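Local atomic coordinates of papain-like cysteine protease (Porcine reproductive and respiratory syndrome virus, PDB entry 3MTV), a protein that acts as a papain-like cysteine protease cut from the viral polyprotein, is described as a metal-dependent nuclease, and probably helps suppress host gene expression and interferon signalling. Residues His159-Leu162 with Pro166-Pro169; Gly9-Val14 with Ser20-Gly25; Ile107-Gln112 with Gly123-Arg128; Gly134-Thr139 with Ser184-Lys189. One frame throughout, in Å; residues are numbered along the deposited sequence.

Contact 1: residues His159-Leu162 with Pro166-Pro169; sequences HLKL and PSLP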
loop_
_atom_site.group_PDB
_atom_site.type_symbol
_atom_site.label_atom_id
_atom_site.label_comp_id
_atom_site.label_asym_id
_atom_site.label_seq_id
_atom_site.Cartn_x
_atom_site.Cartn_y
_atom_site.Cartn_z
ATOM N N HIS A 159 12.537 15.522 -10.143
ATOM C CA HIS A 159 12.742 15.994 -11.442
ATOM C C HIS A 159 12.733 17.517 -11.471
ATOM O O HIS A 159 12.054 18.184 -10.709
ATOM C CB HIS A 159 11.703 15.392 -12.306
ATOM C CG HIS A 159 11.932 15.621 -13.750
ATOM N ND1 HIS A 159 11.227 16.562 -14.461
ATOM C CD2 HIS A 159 12.757 15.005 -14.625
ATOM C CE1 HIS A 159 11.645 16.541 -15.718
ATOM N NE2 HIS A 159 12.557 15.594 -15.843
ATOM N N LEU A 160 13.505 18.116 -12.344
ATOM C CA LEU A 160 13.145 19.482 -12.522
ATOM C C LEU A 160 13.029 19.882 -14.014
ATOM O O LEU A 160 13.408 19.136 -14.923
ATOM C CB LEU A 160 14.063 20.354 -11.712
ATOM C CG LEU A 160 15.406 19.866 -12.256
ATOM C CD1 LEU A 160 15.715 20.706 -13.473
ATOM C CD2 LEU A 160 16.550 20.022 -11.308
ATOM N N LYS A 161 12.464 21.055 -14.244
ATOM C CA LYS A 161 12.078 21.452 -15.559
ATOM C C LYS A 161 11.859 22.923 -15.367
ATOM O O LYS A 161 11.737 23.385 -14.207
ATOM C CB LYS A 161 10.791 20.730 -15.962
ATOM C CG LYS A 161 9.476 21.352 -15.455
ATOM C CD LYS A 161 8.212 20.618 -16.041
ATOM C CE LYS A 161 6.869 21.475 -16.032
ATOM N NZ LYS A 161 6.698 22.626 -15.041
ATOM N N LEU A 162 11.820 23.666 -16.467
ATOM C CA LEU A 162 11.570 25.077 -16.322
ATOM C C LEU A 162 10.099 25.315 -16.218
ATOM O O LEU A 162 9.289 24.519 -16.745
ATOM C CB LEU A 162 12.033 25.822 -17.525
ATOM C CG LEU A 162 13.379 25.448 -18.044
ATOM C CD1 LEU A 162 13.369 25.491 -19.546
ATOM C CD2 LEU A 162 14.229 26.490 -17.450
ATOM N N PRO A 166 6.135 21.915 -20.040
ATOM C CA PRO A 166 4.968 21.103 -19.678
ATOM C C PRO A 166 5.348 19.929 -18.778
ATOM O O PRO A 166 6.288 19.209 -19.220
ATOM C CB PRO A 166 4.546 20.499 -21.047
ATOM C CG PRO A 166 5.682 20.899 -22.069
ATOM C CD PRO A 166 6.814 21.420 -21.252
ATOM N N SER A 167 4.631 19.694 -17.659
ATOM C CA SER A 167 4.937 18.577 -16.730
ATOM C C SER A 167 4.872 17.212 -17.419
ATOM O O SER A 167 4.039 16.963 -18.325
ATOM C CB SER A 167 4.100 18.629 -15.463
ATOM O OG SER A 167 4.345 19.854 -14.722
ATOM N N LEU A 168 5.842 16.354 -17.097
ATOM C CA LEU A 168 5.643 14.989 -17.497
ATOM C C LEU A 168 4.484 14.439 -16.631
ATOM O O LEU A 168 3.937 15.065 -15.673
ATOM C CB LEU A 168 6.897 14.190 -17.332
ATOM C CG LEU A 168 7.963 14.124 -18.420
ATOM C CD1 LEU A 168 9.244 13.584 -17.821
ATOM C CD2 LEU A 168 7.637 13.154 -19.489
ATOM N N PRO A 169 4.040 13.293 -17.000
ATOM C CA PRO A 169 2.821 12.670 -16.487
ATOM C C PRO A 169 3.074 12.169 -15.104
ATOM O O PRO A 169 4.052 11.409 -14.964
ATOM C CB PRO A 169 2.643 11.436 -17.389
ATOM C CG PRO A 169 3.481 11.676 -18.536
ATOM C CD PRO A 169 4.548 12.676 -18.214
#

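Contact 2: residues Gly9-Val14 with Ser20-Gly25; sequences GAVMYV and SWAPRG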
loop_
_atom_site.group_PDB
_atom_site.type_symbol
_atom_site.label_atom_id
_atom_site.label_comp_id
_atom_site.label_asym_id
_atom_site.label_seq_id
_atom_site.Cartn_x
_atom_site.Cartn_y
_atom_site.Cartn_z
ATOM N N GLY A 9 4.264 -11.533 -6.127
ATOM C CA GLY A 9 4.753 -10.891 -4.925
ATOM C C GLY A 9 4.106 -9.544 -4.639
ATOM O O GLY A 9 4.299 -9.018 -3.609
ATOM N N ALA A 10 3.263 -9.026 -5.498
ATOM C CA ALA A 10 2.555 -7.793 -5.211
ATOM C C ALA A 10 1.039 -7.870 -4.985
ATOM O O ALA A 10 0.354 -8.948 -5.217
ATOM C CB ALA A 10 2.737 -6.919 -6.381
ATOM N N VAL A 11 0.499 -6.678 -4.685
ATOM C CA VAL A 11 -0.929 -6.570 -4.643
ATOM C C VAL A 11 -1.302 -5.206 -5.111
ATOM O O VAL A 11 -0.453 -4.373 -5.174
ATOM C CB VAL A 11 -1.436 -6.626 -3.184
ATOM C CG1 VAL A 11 -1.274 -7.975 -2.625
ATOM C CG2 VAL A 11 -0.749 -5.591 -2.291
ATOM N N MET A 12 -2.568 -4.890 -5.343
ATOM C CA MET A 12 -2.742 -3.617 -5.977
ATOM C C MET A 12 -3.924 -2.969 -5.447
ATOM O O MET A 12 -4.885 -3.663 -5.235
ATOM C CB MET A 12 -3.019 -3.839 -7.450
ATOM C CG MET A 12 -3.739 -2.685 -8.066
ATOM S SD MET A 12 -3.903 -2.715 -9.871
ATOM C CE MET A 12 -5.108 -3.976 -10.198
ATOM N N TYR A 13 -3.879 -1.658 -5.214
ATOM C CA TYR A 13 -4.987 -1.042 -4.544
ATOM C C TYR A 13 -5.635 -0.239 -5.594
ATOM O O TYR A 13 -4.927 0.276 -6.429
ATOM C CB TYR A 13 -4.556 -0.057 -3.483
ATOM C CG TYR A 13 -3.658 -0.498 -2.338
ATOM C CD1 TYR A 13 -2.967 -1.679 -2.363
ATOM C CD2 TYR A 13 -3.484 0.328 -1.216
ATOM C CE1 TYR A 13 -2.092 -2.034 -1.293
ATOM C CE2 TYR A 13 -2.623 -0.042 -0.132
ATOM C CZ TYR A 13 -1.943 -1.213 -0.187
ATOM O OH TYR A 13 -1.133 -1.579 0.832
ATOM N N VAL A 14 -6.966 -0.069 -5.510
ATOM C CA VAL A 14 -7.770 0.684 -6.476
ATOM C C VAL A 14 -8.948 1.483 -5.956
ATOM O O VAL A 14 -9.696 0.947 -5.124
ATOM C CB VAL A 14 -8.505 -0.275 -7.255
ATOM C CG1 VAL A 14 -9.220 0.462 -8.291
ATOM C CG2 VAL A 14 -7.582 -1.364 -7.865
ATOM N N SER A 20 -2.462 1.658 -7.253
ATOM C CA SER A 20 -1.172 1.637 -6.591
ATOM C C SER A 20 -0.715 0.207 -6.499
ATOM O O SER A 20 -1.490 -0.675 -6.455
ATOM C CB SER A 20 -1.277 2.195 -5.162
ATOM O OG SER A 20 -0.370 1.503 -4.262
ATOM N N TRP A 21 0.550 -0.078 -6.380
ATOM C CA TRP A 21 0.764 -1.439 -5.957
ATOM C C TRP A 21 1.714 -1.495 -4.783
ATOM O O TRP A 21 2.346 -0.546 -4.526
ATOM C CB TRP A 21 1.341 -2.245 -7.092
ATOM C CG TRP A 21 2.797 -1.928 -7.496
ATOM C CD1 TRP A 21 3.209 -0.886 -8.297
ATOM C CD2 TRP A 21 3.997 -2.636 -7.148
ATOM N NE1 TRP A 21 4.586 -0.912 -8.480
ATOM C CE2 TRP A 21 5.092 -1.984 -7.818
ATOM C CE3 TRP A 21 4.262 -3.748 -6.360
ATOM C CZ2 TRP A 21 6.418 -2.382 -7.704
ATOM C CZ3 TRP A 21 5.619 -4.210 -6.269
ATOM C CH2 TRP A 21 6.671 -3.494 -6.925
ATOM N N ALA A 22 1.896 -2.654 -4.172
ATOM C CA ALA A 22 2.735 -2.772 -3.005
ATOM C C ALA A 22 3.136 -4.215 -2.878
ATOM O O ALA A 22 2.454 -5.067 -3.439
ATOM C CB ALA A 22 1.954 -2.331 -1.817
ATOM N N PRO A 23 4.212 -4.522 -2.116
ATOM C CA PRO A 23 4.572 -5.951 -2.004
ATOM C C PRO A 23 3.559 -6.698 -1.113
ATOM O O PRO A 23 2.779 -6.000 -0.459
ATOM C CB PRO A 23 6.011 -5.954 -1.450
ATOM C CG PRO A 23 6.496 -4.625 -1.655
ATOM C CD PRO A 23 5.283 -3.660 -1.621
ATOM N N ARG A 24 3.543 -8.044 -1.137
ATOM C CA ARG A 24 2.379 -8.841 -0.755
ATOM C C ARG A 24 2.562 -8.763 0.722
ATOM O O ARG A 24 1.716 -8.186 1.476
ATOM C CB ARG A 24 2.470 -10.292 -1.299
ATOM C CG ARG A 24 1.478 -11.396 -0.795
ATOM C CD ARG A 24 1.728 -12.737 -1.639
ATOM N NE ARG A 24 1.391 -14.013 -0.935
ATOM C CZ ARG A 24 0.414 -14.939 -1.241
ATOM N NH1 ARG A 24 -0.462 -14.837 -2.333
ATOM N NH2 ARG A 24 0.320 -16.031 -0.415
ATOM N N GLY A 25 3.735 -9.218 1.105
ATOM C CA GLY A 25 3.935 -9.620 2.469
ATOM C C GLY A 25 4.163 -11.116 2.557
ATOM O O GLY A 25 4.508 -11.769 1.554
#

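Contact 3: residues Ile107-Gln112 with Gly123-Arg128; sequences IRHANQ and GKYLQR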
loop_
_atom_site.group_PDB
_atom_site.type_symbol
_atom_site.label_atom_id
_atom_site.label_comp_id
_atom_site.label_asym_id
_atom_site.label_seq_id
_atom_site.Cartn_x
_atom_site.Cartn_y
_atom_site.Cartn_z
ATOM N N ILE A 107 29.812 16.069 -16.644
ATOM C CA ILE A 107 28.766 15.149 -17.016
ATOM C C ILE A 107 29.380 13.816 -17.118
ATOM O O ILE A 107 28.765 12.848 -16.696
ATOM C CB ILE A 107 28.108 15.479 -18.343
ATOM C CG1 ILE A 107 26.962 16.415 -18.118
ATOM C CG2 ILE A 107 27.590 14.270 -19.052
ATOM C CD1 ILE A 107 26.517 16.889 -19.464
ATOM N N ARG A 108 30.561 13.789 -17.743
ATOM C CA ARG A 108 31.480 12.674 -17.696
ATOM C C ARG A 108 31.571 12.219 -16.242
ATOM O O ARG A 108 31.306 11.095 -15.911
ATOM C CB ARG A 108 32.836 13.149 -18.177
ATOM C CG ARG A 108 33.478 12.217 -19.099
ATOM C CD ARG A 108 34.985 12.076 -18.848
ATOM N NE ARG A 108 35.882 12.991 -19.595
ATOM C CZ ARG A 108 36.465 14.061 -19.029
ATOM N NH1 ARG A 108 36.176 14.376 -17.730
ATOM N NH2 ARG A 108 37.311 14.827 -19.747
ATOM N N HIS A 109 31.871 13.124 -15.361
ATOM C CA HIS A 109 32.112 12.717 -14.018
ATOM C C HIS A 109 30.996 11.871 -13.500
ATOM O O HIS A 109 31.219 10.930 -12.815
ATOM C CB HIS A 109 32.255 13.953 -13.086
ATOM C CG HIS A 109 33.131 13.711 -11.895
ATOM N ND1 HIS A 109 32.827 14.184 -10.635
ATOM C CD2 HIS A 109 34.296 13.028 -11.777
ATOM C CE1 HIS A 109 33.770 13.805 -9.774
ATOM N NE2 HIS A 109 34.662 13.094 -10.441
ATOM N N ALA A 110 29.767 12.242 -13.762
ATOM C CA ALA A 110 28.685 11.547 -13.118
ATOM C C ALA A 110 28.552 10.213 -13.771
ATOM O O ALA A 110 28.181 9.242 -13.168
ATOM C CB ALA A 110 27.504 12.279 -13.267
ATOM N N ASN A 111 28.875 10.130 -15.029
ATOM C CA ASN A 111 28.943 8.826 -15.541
ATOM C C ASN A 111 30.082 7.923 -15.010
ATOM O O ASN A 111 30.047 6.719 -15.157
ATOM C CB ASN A 111 29.106 8.912 -16.978
ATOM C CG ASN A 111 28.987 7.603 -17.533
ATOM O OD1 ASN A 111 29.725 7.211 -18.427
ATOM N ND2 ASN A 111 28.073 6.819 -16.931
ATOM N N GLN A 112 31.145 8.539 -14.499
ATOM C CA GLN A 112 32.235 7.910 -13.728
ATOM C C GLN A 112 31.733 7.291 -12.377
ATOM O O GLN A 112 32.165 6.272 -11.941
ATOM C CB GLN A 112 33.232 9.018 -13.407
ATOM C CG GLN A 112 34.536 8.983 -14.156
ATOM C CD GLN A 112 35.728 8.579 -13.169
ATOM O OE1 GLN A 112 36.514 7.583 -13.447
ATOM N NE2 GLN A 112 35.851 9.328 -12.002
ATOM N N GLY A 123 21.838 14.055 -5.207
ATOM C CA GLY A 123 21.179 15.149 -4.464
ATOM C C GLY A 123 22.241 15.639 -3.585
ATOM O O GLY A 123 22.774 16.665 -3.835
ATOM N N LYS A 124 22.689 14.789 -2.665
ATOM C CA LYS A 124 23.935 15.110 -2.013
ATOM C C LYS A 124 24.981 15.368 -3.114
ATOM O O LYS A 124 25.883 16.167 -2.954
ATOM C CB LYS A 124 24.380 14.009 -1.093
ATOM C CG LYS A 124 23.755 14.068 0.341
ATOM C CD LYS A 124 23.780 12.604 1.066
ATOM C CE LYS A 124 22.707 11.540 0.404
ATOM N NZ LYS A 124 22.571 10.173 1.098
ATOM N N TYR A 125 24.842 14.733 -4.247
ATOM C CA TYR A 125 25.988 14.660 -5.095
ATOM C C TYR A 125 25.810 15.861 -5.885
ATOM O O TYR A 125 26.715 16.545 -6.254
ATOM C CB TYR A 125 25.903 13.427 -5.972
ATOM C CG TYR A 125 26.788 13.505 -7.155
ATOM C CD1 TYR A 125 26.360 14.149 -8.272
ATOM C CD2 TYR A 125 28.086 12.968 -7.156
ATOM C CE1 TYR A 125 27.184 14.216 -9.459
ATOM C CE2 TYR A 125 28.965 13.068 -8.329
ATOM C CZ TYR A 125 28.496 13.717 -9.471
ATOM O OH TYR A 125 29.266 13.897 -10.651
ATOM N N LEU A 126 24.566 16.170 -6.072
ATOM C CA LEU A 126 24.236 17.286 -6.911
ATOM C C LEU A 126 24.644 18.518 -6.200
ATOM O O LEU A 126 25.288 19.405 -6.751
ATOM C CB LEU A 126 22.779 17.350 -7.027
ATOM C CG LEU A 126 22.101 18.189 -8.111
ATOM C CD1 LEU A 126 22.963 18.409 -9.291
ATOM C CD2 LEU A 126 20.881 17.518 -8.604
ATOM N N GLN A 127 24.322 18.547 -4.938
ATOM C CA GLN A 127 24.608 19.717 -4.162
ATOM C C GLN A 127 26.094 19.943 -4.157
ATOM O O GLN A 127 26.624 21.045 -4.260
ATOM C CB GLN A 127 24.205 19.407 -2.803
ATOM C CG GLN A 127 24.670 20.479 -1.954
ATOM C CD GLN A 127 23.508 21.091 -1.302
ATOM O OE1 GLN A 127 22.714 20.380 -0.656
ATOM N NE2 GLN A 127 23.317 22.396 -1.523
ATOM N N ARG A 128 26.779 18.846 -4.061
ATOM C CA ARG A 128 28.148 18.908 -3.760
ATOM C C ARG A 128 28.832 19.290 -5.088
ATOM O O ARG A 128 29.754 20.167 -5.116
ATOM C CB ARG A 128 28.546 17.590 -3.077
ATOM C CG ARG A 128 29.960 17.339 -2.986
ATOM C CD ARG A 128 30.304 15.849 -2.885
ATOM N NE ARG A 128 29.382 15.346 -1.919
ATOM C CZ ARG A 128 28.716 14.208 -2.008
ATOM N NH1 ARG A 128 28.872 13.390 -3.073
ATOM N NH2 ARG A 128 27.888 13.922 -0.982
#

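Contact 4: residues Gly134-Thr139 with Ser184-Lys189; sequences GLRAVT and SPLAGK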
loop_
_atom_site.group_PDB
_atom_site.type_symbol
_atom_site.label_atom_id
_atom_site.label_comp_id
_atom_site.label_asym_id
_atom_site.label_seq_id
_atom_site.Cartn_x
_atom_site.Cartn_y
_atom_site.Cartn_z
ATOM N N GLY A 134 31.156 26.748 -7.917
ATOM C CA GLY A 134 30.928 28.119 -7.487
ATOM C C GLY A 134 29.459 28.385 -7.595
ATOM O O GLY A 134 28.994 29.486 -7.484
ATOM N N LEU A 135 28.670 27.378 -7.835
ATOM C CA LEU A 135 27.303 27.740 -7.762
ATOM C C LEU A 135 26.749 27.405 -6.416
ATOM O O LEU A 135 27.444 26.933 -5.446
ATOM C CB LEU A 135 26.466 27.087 -8.842
ATOM C CG LEU A 135 27.098 27.189 -10.228
ATOM C CD1 LEU A 135 26.773 26.028 -11.090
ATOM C CD2 LEU A 135 26.707 28.479 -10.882
ATOM N N ARG A 136 25.477 27.753 -6.409
ATOM C CA ARG A 136 24.587 27.801 -5.285
ATOM C C ARG A 136 23.124 27.886 -5.764
ATOM O O ARG A 136 22.801 28.601 -6.731
ATOM C CB ARG A 136 24.911 29.021 -4.434
ATOM C CG ARG A 136 23.849 30.023 -4.292
ATOM C CD ARG A 136 24.219 30.980 -3.181
ATOM N NE ARG A 136 23.909 32.408 -3.355
ATOM C CZ ARG A 136 24.601 33.375 -2.756
ATOM N NH1 ARG A 136 25.636 33.057 -1.986
ATOM N NH2 ARG A 136 24.273 34.652 -2.930
ATOM N N ALA A 137 22.235 27.130 -5.119
ATOM C CA ALA A 137 20.815 27.121 -5.552
ATOM C C ALA A 137 19.958 27.558 -4.454
ATOM O O ALA A 137 20.082 27.052 -3.318
ATOM C CB ALA A 137 20.307 25.760 -5.967
ATOM N N VAL A 138 19.053 28.476 -4.803
ATOM C CA VAL A 138 18.304 29.193 -3.792
ATOM C C VAL A 138 16.884 29.153 -4.111
ATOM O O VAL A 138 16.449 29.352 -5.260
ATOM C CB VAL A 138 18.588 30.689 -3.690
ATOM C CG1 VAL A 138 17.947 31.208 -2.390
ATOM C CG2 VAL A 138 20.051 31.014 -3.766
ATOM N N THR A 139 16.193 28.972 -3.012
ATOM C CA THR A 139 14.826 28.738 -2.994
ATOM C C THR A 139 14.241 30.072 -3.323
ATOM O O THR A 139 14.438 31.015 -2.596
ATOM C CB THR A 139 14.495 28.294 -1.640
ATOM O OG1 THR A 139 13.167 27.795 -1.730
ATOM C CG2 THR A 139 14.745 29.504 -0.555
ATOM N N SER A 184 28.873 35.743 -3.037
ATOM C CA SER A 184 28.528 36.981 -2.392
ATOM C C SER A 184 27.449 36.601 -1.485
ATOM O O SER A 184 26.831 35.561 -1.688
ATOM C CB SER A 184 27.921 37.913 -3.419
ATOM O OG SER A 184 28.996 38.305 -4.243
ATOM N N PRO A 185 27.167 37.459 -0.493
ATOM C CA PRO A 185 26.274 37.028 0.577
ATOM C C PRO A 185 24.873 36.819 0.137
ATOM O O PRO A 185 24.417 37.279 -0.885
ATOM C CB PRO A 185 26.374 38.156 1.567
ATOM C CG PRO A 185 27.750 38.568 1.443
ATOM C CD PRO A 185 27.943 38.629 -0.063
ATOM N N LEU A 186 24.172 36.061 0.933
ATOM C CA LEU A 186 22.839 35.778 0.526
ATOM C C LEU A 186 22.021 37.100 0.622
ATOM O O LEU A 186 22.093 37.803 1.645
ATOM C CB LEU A 186 22.291 34.599 1.344
ATOM C CG LEU A 186 21.154 33.881 0.629
ATOM C CD1 LEU A 186 20.648 34.686 -0.628
ATOM C CD2 LEU A 186 21.605 32.514 0.253
ATOM N N ALA A 187 21.278 37.396 -0.460
ATOM C CA ALA A 187 20.537 38.637 -0.654
ATOM C C ALA A 187 19.184 38.755 0.110
ATOM O O ALA A 187 18.115 38.385 -0.424
ATOM C CB ALA A 187 20.321 38.827 -2.158
ATOM N N GLY A 188 19.224 39.285 1.343
ATOM C CA GLY A 188 17.999 39.482 2.116
ATOM C C GLY A 188 18.066 38.569 3.308
ATOM O O GLY A 188 19.156 38.457 3.878
ATOM N N LYS A 189 16.959 37.911 3.685
ATOM C CA LYS A 189 17.010 36.850 4.728
ATOM C C LYS A 189 15.721 36.000 4.837
ATOM O O LYS A 189 15.720 34.920 5.476
ATOM C CB LYS A 189 17.559 37.360 6.107
ATOM C CG LYS A 189 17.073 38.750 6.537
ATOM C CD LYS A 189 15.715 38.721 7.295
ATOM C CE LYS A 189 15.935 38.749 8.850
ATOM N NZ LYS A 189 17.012 39.704 9.471
#

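Contact 1: residues His159-Leu162 with Pro166-Pro169
K161 of strand 158-162 lays the end of its side chain across the backbone of P166 and S167, in the loop that follows the strand. The contact is mostly van der Waals. CE of K161 does most of the touching: K161 CE is 3.5 Å from P166 C, the carbonyl carbon, and 3.3 Å from S167 N. CD of K161 lies behind it, 3.9 Å from CA of S167. CG sits between the backbone N and the carbonyl carbon (chi1 83°), and the chain then runs nearly straight to CE, which carries it alongside the loop. The last torsion bends the chain, and the amine NZ ends near the serine hydroxyl.

The polar atoms do not bond across the contact. K161 NZ is 3.6 Å from S167 OG, and K161 CE is nearer to that oxygen, at 3.3 Å. The hydroxyl bonds instead to OE1 of Q148, on the adjacent strand 145-150. K161 also packs on D173 of strand 171-181, and so does S167.

The apolar part is looser. A methyl of L168, CD1, comes obliquely to the imidazole of H159. Both residues also pack on P86, and F171 meets the histidine ring with planes at about 45°. H159 is probably the catalytic histidine of the papain-like protease, and its side chain lies about 3 Å from that of C90, the likely nucleophile. The chemistry implies a van der Waals contact in which L168 packs beside this catalytic pair, while the hydroxyl of S167 is held by Q148 and not by the lysine.

Contact 2: residues Gly9-Val14 with Ser20-Gly25
Residues A10-V14 and S20-P23 pair as antiparallel strands, their axes 4.5 Å apart at the closest and their directions 150° apart. V11 and A22 form one hydrogen-bonded pair: V11 N gives to A22 O at 2.8 Å and A22 N to V11 O at 3.1 Å. Y13 and S20 form the next, with Y13 N to S20 O and S20 N to Y13 O both at 2.9 Å. Between these lies the non-hydrogen-bonded pair M12 and W21.

M12 and W21 share one face. The first torsion of W21, 70°, swings the indole toward the A10 end of the neighbouring strand. CE3 of W21 meets the CB methyl of A10 obliquely at 3.5 Å. H46 of helix 39-48 meets the same indole edge-to-face.

V11, Y13, S20 and A22 share the other face. OG of S20 lies over one face of the Y13 ring, and CG2 of V11 lies at its edge, in plane. Y13 CE1 touches A22 CB at 4.1 Å. The phenol OH bonds to H52 of the second subunit, whose own Y13 ring also meets this one. At the strand end R24 sets its CB against G9 O, while its guanidinium pairs with D5.

This is a two-stranded beta hairpin within the N-terminal four-stranded antiparallel sheet, with one face on helix 39-48 and the other in the dimer interface.

Contact 3: residues Ile107-Gln112 with Gly123-Arg128
Y125 of helix 124-131 reaches over to A110 and H109 of helix 100-112 and carries the whole contact. Its CA lies 9.0 Å from CA of A110, so the ring has to bridge the gap. CB already heads for the other helix. CG stands opposite the backbone N (chi1 161°), which throws the ring straight out from its own helix. F113 and Y115 also meet this ring with their own. CZ of Y125 comes 4.2 Å from CB of A110. That methyl stands obliquely to the ring.

The hydroxyl goes furthest. OH of Y125 rests on the alanine, 3.5 Å from CA of A110 and also 3.5 Å from its CB. Beside it lies H109: Y125 OH is 3.9 Å from CB and 3.6 Å from ND1 of the histidine. The two side chains cross obliquely, and no hydrogen bond joins them. The imidazole in turn meets the ring of F113. The end of the phenol therefore rests on A110 with H109 beside it.

The contact joins two helices linked by a loop, with an aromatic group of H109, F113, Y115 and Y125 at the join. G123 is the N-cap of the second helix. The pair belongs to the helical part of the papain-like protease fold, away from the catalytic residues.

Contact 4: residues Gly134-Thr139 with Ser184-Lys189
Strand 135-139 of the five-stranded antiparallel sheet is tied here, through R136, to S184, P185 and L186 in the loop that follows strand 171-181. The guanidinium does the work. Its two terminal nitrogens come end-on to a single carbonyl oxygen. NH1 of R136 gives to O of S184 at 2.8 Å, with an N-H...O angle of 145°. This donor lies nearly in line with the C=O bond. NH2 of R136 reaches the same O of S184 at 3.0 Å, but it stands above the carbonyl plane, 40° out of it. Seen from the arginine, the oxygen lies at the edge of the guanidinium and close to its plane. A weak third bond runs from NH2 of R136 to O of P185 at 3.3 Å.

The guanidinium charge would probably polarise the S184 carbonyl. G134, just before this segment's strand residues, is the C' residue of the Schellman motif that ends helix 124-131. R136 pairs through its backbone with E180 of strand 171-181, and its NH2 also makes a salt bridge to the carboxylate of E180. NH1 has a further bond to OD1 of N182. These partners hold the guanidinium against rotation.

Over one face of the guanidinium of R136 lies CD2 of L186, 4.3 Å above the plane and over its centre. With chi1 at -157°, the end of the L186 side chain comes nearer the arginine. L186 also packs on E191 and I193.

In the fold
From the N terminus, contact 2 closes first, as a tight hairpin in the N-terminal sheet. Its centre is about 27 Å from that of contact 1 and about 44 Å from that of contact 4. Contact 3 comes next and closes the loop between helices 100-112 and 124-131. The second helix leads straight into strand 135-139, where contact 4 opens. Contact 4 closes only after strand 171-181, so contact 1, a short loop after strand 158-162, is nested inside it. No contacts cross. Contacts 1 and 4 reach the same five-stranded sheet, while contact 3 joins the helices of the same protease part.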